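Local coordinates for uncharacterized protein (Methylibium petroleiphilum, PDB 3PL0) that is a BsmA homologue of unestablished reaction, probably an iron-dependent dioxygenase built on a cupin-type double-stranded beta-helix, at residues 66-71 against 147-152; 151-156 against 234-239. All blocks are in the same frame, centred on the assembly; numbering follows the deposited sequence.

Interaction 1: 66-71 against 147-152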
# COMPACT_ATOMS: atom_id res chain seq x y z
N ARG A 66 -8.65 10.93 -8.20
CA ARG A 66 -8.42 9.73 -7.39
C ARG A 66 -9.66 8.84 -7.32
O ARG A 66 -10.75 9.29 -7.06
CB ARG A 66 -7.99 10.14 -5.99
CG ARG A 66 -7.63 8.93 -5.10
CD ARG A 66 -6.75 9.33 -3.96
NE ARG A 66 -7.47 10.14 -2.98
CZ ARG A 66 -6.91 11.14 -2.29
NH1 ARG A 66 -5.63 11.44 -2.48
NH2 ARG A 66 -7.62 11.83 -1.39
N TYR A 67 -9.46 7.56 -7.59
CA TYR A 67 -10.44 6.52 -7.38
C TYR A 67 -9.93 5.50 -6.38
O TYR A 67 -8.72 5.15 -6.37
CB TYR A 67 -10.72 5.81 -8.69
CG TYR A 67 -11.14 6.76 -9.81
CD1 TYR A 67 -10.18 7.46 -10.55
CD2 TYR A 67 -12.47 6.97 -10.09
CE1 TYR A 67 -10.55 8.34 -11.55
CE2 TYR A 67 -12.84 7.83 -11.11
CZ TYR A 67 -11.89 8.50 -11.83
OH TYR A 67 -12.29 9.38 -12.81
N ARG A 68 -10.84 4.95 -5.59
CA ARG A 68 -10.47 4.01 -4.56
C ARG A 68 -11.67 3.24 -4.04
O ARG A 68 -12.83 3.50 -4.38
CB ARG A 68 -9.84 4.75 -3.37
CG ARG A 68 -10.84 5.62 -2.61
CD ARG A 68 -10.20 6.69 -1.81
NE ARG A 68 -9.45 6.16 -0.68
CZ ARG A 68 -8.63 6.87 0.09
NH1 ARG A 68 -8.46 8.17 -0.13
NH2 ARG A 68 -7.98 6.28 1.08
N ARG A 69 -11.33 2.25 -3.23
CA ARG A 69 -12.26 1.52 -2.40
C ARG A 69 -11.49 1.14 -1.16
O ARG A 69 -10.26 1.37 -1.10
CB ARG A 69 -12.78 0.29 -3.10
CG ARG A 69 -13.82 0.55 -4.18
CD ARG A 69 -14.26 -0.73 -4.79
NE ARG A 69 -15.18 -0.44 -5.87
CZ ARG A 69 -16.44 -0.06 -5.72
NH1 ARG A 69 -17.03 0.02 -4.52
NH2 ARG A 69 -17.14 0.24 -6.80
N HIS A 70 -12.21 0.63 -0.15
CA HIS A 70 -11.67 0.42 1.20
C HIS A 70 -12.29 -0.82 1.83
O HIS A 70 -13.48 -1.12 1.62
CB HIS A 70 -11.94 1.68 2.03
CG HIS A 70 -11.46 1.62 3.45
ND1 HIS A 70 -12.27 1.96 4.51
CD2 HIS A 70 -10.25 1.31 3.97
CE1 HIS A 70 -11.57 1.84 5.63
NE2 HIS A 70 -10.33 1.47 5.33
N GLY A 71 -11.48 -1.59 2.55
CA GLY A 71 -11.98 -2.78 3.20
C GLY A 71 -11.04 -3.17 4.30
O GLY A 71 -9.83 -2.90 4.22
N HIS A 147 -6.45 -0.44 0.76
CA HIS A 147 -6.85 0.71 -0.03
C HIS A 147 -6.36 0.57 -1.48
O HIS A 147 -5.23 0.98 -1.80
CB HIS A 147 -6.20 1.95 0.56
CG HIS A 147 -6.53 2.22 1.98
ND1 HIS A 147 -7.53 3.09 2.33
CD2 HIS A 147 -5.99 1.76 3.14
CE1 HIS A 147 -7.60 3.16 3.65
NE2 HIS A 147 -6.68 2.36 4.16
N PRO A 148 -7.16 -0.02 -2.35
CA PRO A 148 -6.80 -0.00 -3.77
C PRO A 148 -7.01 1.38 -4.35
O PRO A 148 -8.05 2.01 -4.07
CB PRO A 148 -7.78 -0.97 -4.42
CG PRO A 148 -8.95 -1.03 -3.47
CD PRO A 148 -8.38 -0.81 -2.10
N PHE A 149 -6.05 1.85 -5.13
CA PHE A 149 -6.06 3.20 -5.66
C PHE A 149 -5.87 3.19 -7.16
O PHE A 149 -5.04 2.44 -7.65
CB PHE A 149 -4.89 3.99 -5.12
CG PHE A 149 -5.06 4.49 -3.72
CD1 PHE A 149 -5.96 5.50 -3.42
CD2 PHE A 149 -4.29 3.96 -2.69
CE1 PHE A 149 -6.09 5.97 -2.11
CE2 PHE A 149 -4.41 4.43 -1.40
CZ PHE A 149 -5.31 5.45 -1.10
N ARG A 150 -6.54 4.12 -7.85
CA ARG A 150 -6.09 4.57 -9.18
C ARG A 150 -6.04 6.07 -9.17
O ARG A 150 -7.00 6.73 -8.81
CB ARG A 150 -7.02 4.12 -10.29
CG ARG A 150 -6.79 4.83 -11.65
CD ARG A 150 -7.52 4.19 -12.79
NE ARG A 150 -6.99 2.88 -13.10
CZ ARG A 150 -7.49 2.03 -13.98
NH1 ARG A 150 -8.55 2.33 -14.75
NH2 ARG A 150 -6.89 0.88 -14.16
N ILE A 151 -4.92 6.61 -9.61
CA ILE A 151 -4.77 8.04 -9.78
C ILE A 151 -4.71 8.26 -11.29
O ILE A 151 -3.86 7.69 -11.98
CB ILE A 151 -3.48 8.55 -9.13
CG1 ILE A 151 -3.36 8.19 -7.65
CG2 ILE A 151 -3.40 10.06 -9.23
CD1 ILE A 151 -4.46 8.73 -6.76
N ASP A 152 -5.60 9.11 -11.79
CA ASP A 152 -5.79 9.34 -13.23
C ASP A 152 -5.51 10.80 -13.56
O ASP A 152 -6.05 11.70 -12.91
CB ASP A 152 -7.22 8.99 -13.62
CG ASP A 152 -7.39 8.74 -15.09
OD1 ASP A 152 -6.90 9.53 -15.91
OD2 ASP A 152 -8.03 7.73 -15.44
O HOH W 1 -9.49 3.49 0.31
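Backbone and side chain share the polar work between 66-71 and 147-152. Y67 and R150 form the antiparallel hydrogen-bonded pair. Y67 N reaches R150 O at 2.9 Å, nearly along the C=O axis, and R150 N returns a bond of 2.8 Å to Y67 O from above the carbonyl plane. Farther along the pairing loosens: R69 N gives P148 O only a weak bond, and the same oxygen receives a CA-H contact from R68. The two strands, 65-77 and 141-152, are neighbours in the curled antiparallel sheet of the double-stranded beta-helix (cupin) fold. On the face carrying R66, R68, F149 and I151, the R68 chain leaves by the crowded rotamer (chi1 69°) and bends at chi3, so that F149 CE1 lies over one face of the guanidinium, 3.5 Å from R68 CZ, with guanidinium and ring planes 59° apart. The guanidinium rim is spent on polar partners. NE donates to a water at 2.8 Å, NH1 makes a salt bridge to D56, which also takes R66 NE, and NH2 has a weak, long bond to H147 ND1. That water in turn donates to R69 O, 2.7 Å away, and hydrogen-bonds H147 ND1. An alanine in place of R68 would remove the guanidinium, which would probably unsettle the water held by NE and leave D56 with R66 alone of these two arginines. H70 CD2 lies over one face of the H147 ring, 3.2 Å from H147 CE1; the two rings are near parallel but slid apart, so they barely overlap. H70 NE2 is hydrogen-bonded to E145 OE1.

Interaction 2: 151-156 against 234-239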
# COMPACT_ATOMS: atom_id res chain seq x y z
N ILE A 151 -4.92 6.61 -9.61
CA ILE A 151 -4.77 8.04 -9.78
C ILE A 151 -4.71 8.26 -11.29
O ILE A 151 -3.86 7.69 -11.98
CB ILE A 151 -3.48 8.55 -9.13
CG1 ILE A 151 -3.36 8.19 -7.65
CG2 ILE A 151 -3.40 10.06 -9.23
CD1 ILE A 151 -4.46 8.73 -6.76
N ASP A 152 -5.60 9.11 -11.79
CA ASP A 152 -5.79 9.34 -13.23
C ASP A 152 -5.51 10.80 -13.56
O ASP A 152 -6.05 11.70 -12.91
CB ASP A 152 -7.22 8.99 -13.62
CG ASP A 152 -7.39 8.74 -15.09
OD1 ASP A 152 -6.90 9.53 -15.91
OD2 ASP A 152 -8.03 7.73 -15.44
N THR A 153 -4.66 11.01 -14.56
CA THR A 153 -4.24 12.34 -14.96
C THR A 153 -5.26 12.98 -15.93
O THR A 153 -5.01 14.03 -16.49
CB THR A 153 -2.82 12.32 -15.58
OG1 THR A 153 -2.84 11.60 -16.81
CG2 THR A 153 -1.77 11.61 -14.63
N GLU A 154 -6.43 12.37 -16.15
CA GLU A 154 -7.46 12.98 -17.03
C GLU A 154 -7.94 14.32 -16.55
O GLU A 154 -8.63 15.05 -17.28
CB GLU A 154 -8.69 12.09 -17.15
CG GLU A 154 -9.36 11.80 -15.80
CD GLU A 154 -10.36 10.61 -15.82
OE1 GLU A 154 -10.84 10.29 -16.91
OE2 GLU A 154 -10.67 10.02 -14.74
N GLY A 155 -7.71 14.58 -15.28
CA GLY A 155 -8.01 15.87 -14.72
C GLY A 155 -7.06 16.20 -13.58
O GLY A 155 -6.47 15.31 -12.98
N GLY A 156 -6.91 17.49 -13.30
CA GLY A 156 -6.11 17.95 -12.20
C GLY A 156 -4.63 18.11 -12.52
O GLY A 156 -4.20 17.81 -13.62
N VAL A 234 -5.82 9.05 -24.68
CA VAL A 234 -4.87 7.99 -24.29
C VAL A 234 -4.91 7.84 -22.74
O VAL A 234 -4.68 8.83 -22.03
CB VAL A 234 -3.42 8.31 -24.76
CG1 VAL A 234 -2.41 7.38 -24.12
CG2 VAL A 234 -3.32 8.24 -26.32
N PRO A 235 -5.19 6.62 -22.24
CA PRO A 235 -5.26 6.43 -20.78
C PRO A 235 -3.92 6.71 -20.12
O PRO A 235 -2.87 6.31 -20.63
CB PRO A 235 -5.64 4.96 -20.62
CG PRO A 235 -6.29 4.60 -21.91
CD PRO A 235 -5.45 5.34 -22.93
N ALA A 236 -3.98 7.41 -19.00
CA ALA A 236 -2.82 7.85 -18.29
C ALA A 236 -3.11 7.77 -16.79
O ALA A 236 -3.67 8.68 -16.21
CB ALA A 236 -2.45 9.27 -18.72
N HIS A 237 -2.73 6.66 -16.16
CA HIS A 237 -2.98 6.48 -14.73
C HIS A 237 -1.97 5.52 -14.08
O HIS A 237 -1.18 4.85 -14.76
CB HIS A 237 -4.38 5.90 -14.56
CG HIS A 237 -4.59 4.62 -15.30
ND1 HIS A 237 -5.35 4.53 -16.45
CD2 HIS A 237 -4.10 3.37 -15.07
CE1 HIS A 237 -5.32 3.29 -16.90
NE2 HIS A 237 -4.56 2.57 -16.09
N ARG A 238 -2.01 5.48 -12.76
CA ARG A 238 -1.19 4.54 -11.99
C ARG A 238 -2.08 3.89 -10.93
O ARG A 238 -2.83 4.57 -10.21
CB ARG A 238 -0.02 5.28 -11.34
CG ARG A 238 0.85 4.44 -10.41
CD ARG A 238 2.08 5.24 -10.08
NE ARG A 238 3.04 4.54 -9.24
CZ ARG A 238 3.07 4.60 -7.91
NH1 ARG A 238 2.20 5.30 -7.24
NH2 ARG A 238 4.03 3.99 -7.26
N ASP A 239 -1.92 2.58 -10.81
CA ASP A 239 -2.65 1.72 -9.92
C ASP A 239 -1.75 1.11 -8.90
O ASP A 239 -0.71 0.56 -9.25
CB ASP A 239 -3.26 0.55 -10.73
CG ASP A 239 -4.29 1.02 -11.77
OD1 ASP A 239 -4.89 2.08 -11.54
OD2 ASP A 239 -4.51 0.34 -12.78
O HOH W 2 -6.40 8.85 -18.30
O HOH W 3 -6.88 5.97 -17.63
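Strand 141-152 is flanked in the antiparallel sheet of the cupin-type double-stranded beta-helix by strand 237-246, and the contact between 151-156 and 234-239 is the outer end of that pairing, near the protein surface. I151, A236 and H237 bury most of its area. I151 contributes chiefly through its backbone: its N-H donates to R238 O and its carbonyl oxygen accepts from R238 N, both at 3.0 Å and both in the carbonyl plane, which makes these two residues an antiparallel hydrogen-bonded pair. Its side chain leads off to touch L224 of strand 217-226 and H64. One residue on, D152 faces H237 across a non-hydrogen-bonded pair whose CA atoms are 4.3 Å apart. H237 takes the crowded rotamer (chi1 57°), its CB lying 3.2 Å from I151 O, while imidazole and carboxylate cross obliquely with their planes 55° apart. They communicate through a water that donates to D152 OD2 and hydrogen-bonds H237 ND1; the nearby carboxylate may favour a positive ring and the R150 guanidinium oppose it. OD2 also bonds a glycerol, probably from the crystallisation liquor. Where the strand ends, A236 takes over: its carbonyl oxygen receives T153 N at 3.0 Å, nearly along the C=O axis, continuing the backbone bonding one step past the strand. The other carboxylate oxygen, D152 OD1, closes an Asx turn by accepting E154 N on its anti lone pair. A water that accepts from A236 N lies 2.5 Å from D152 OD1, probably donating to it. T153, with OG1 in the crowded position between backbone N and carbonyl carbon, sets this hydroxyl oxygen 3.0 Å from A236 CB.

Strand 141-152 is common to both contacts, with I151 and D152 taking part in each: interaction 1 joins it to strand 65-77, interaction 2 to strand 237-246 on its other edge. Interaction 1 is the larger and is partly buried, its centre about 10 Å from the centre of the chain, and its chemistry is that of arginines and histidines laid beside aromatic and aliphatic groups. Interaction 2 is a surface contact with its centre about 18 Å out; beyond the backbone pairing that both share, it relies on a carboxylate turn and waters. Side chains also tie them directly: R150 of the first makes a salt bridge to D239 of the second, and Y67 OH probably hydrogen-bonds E154.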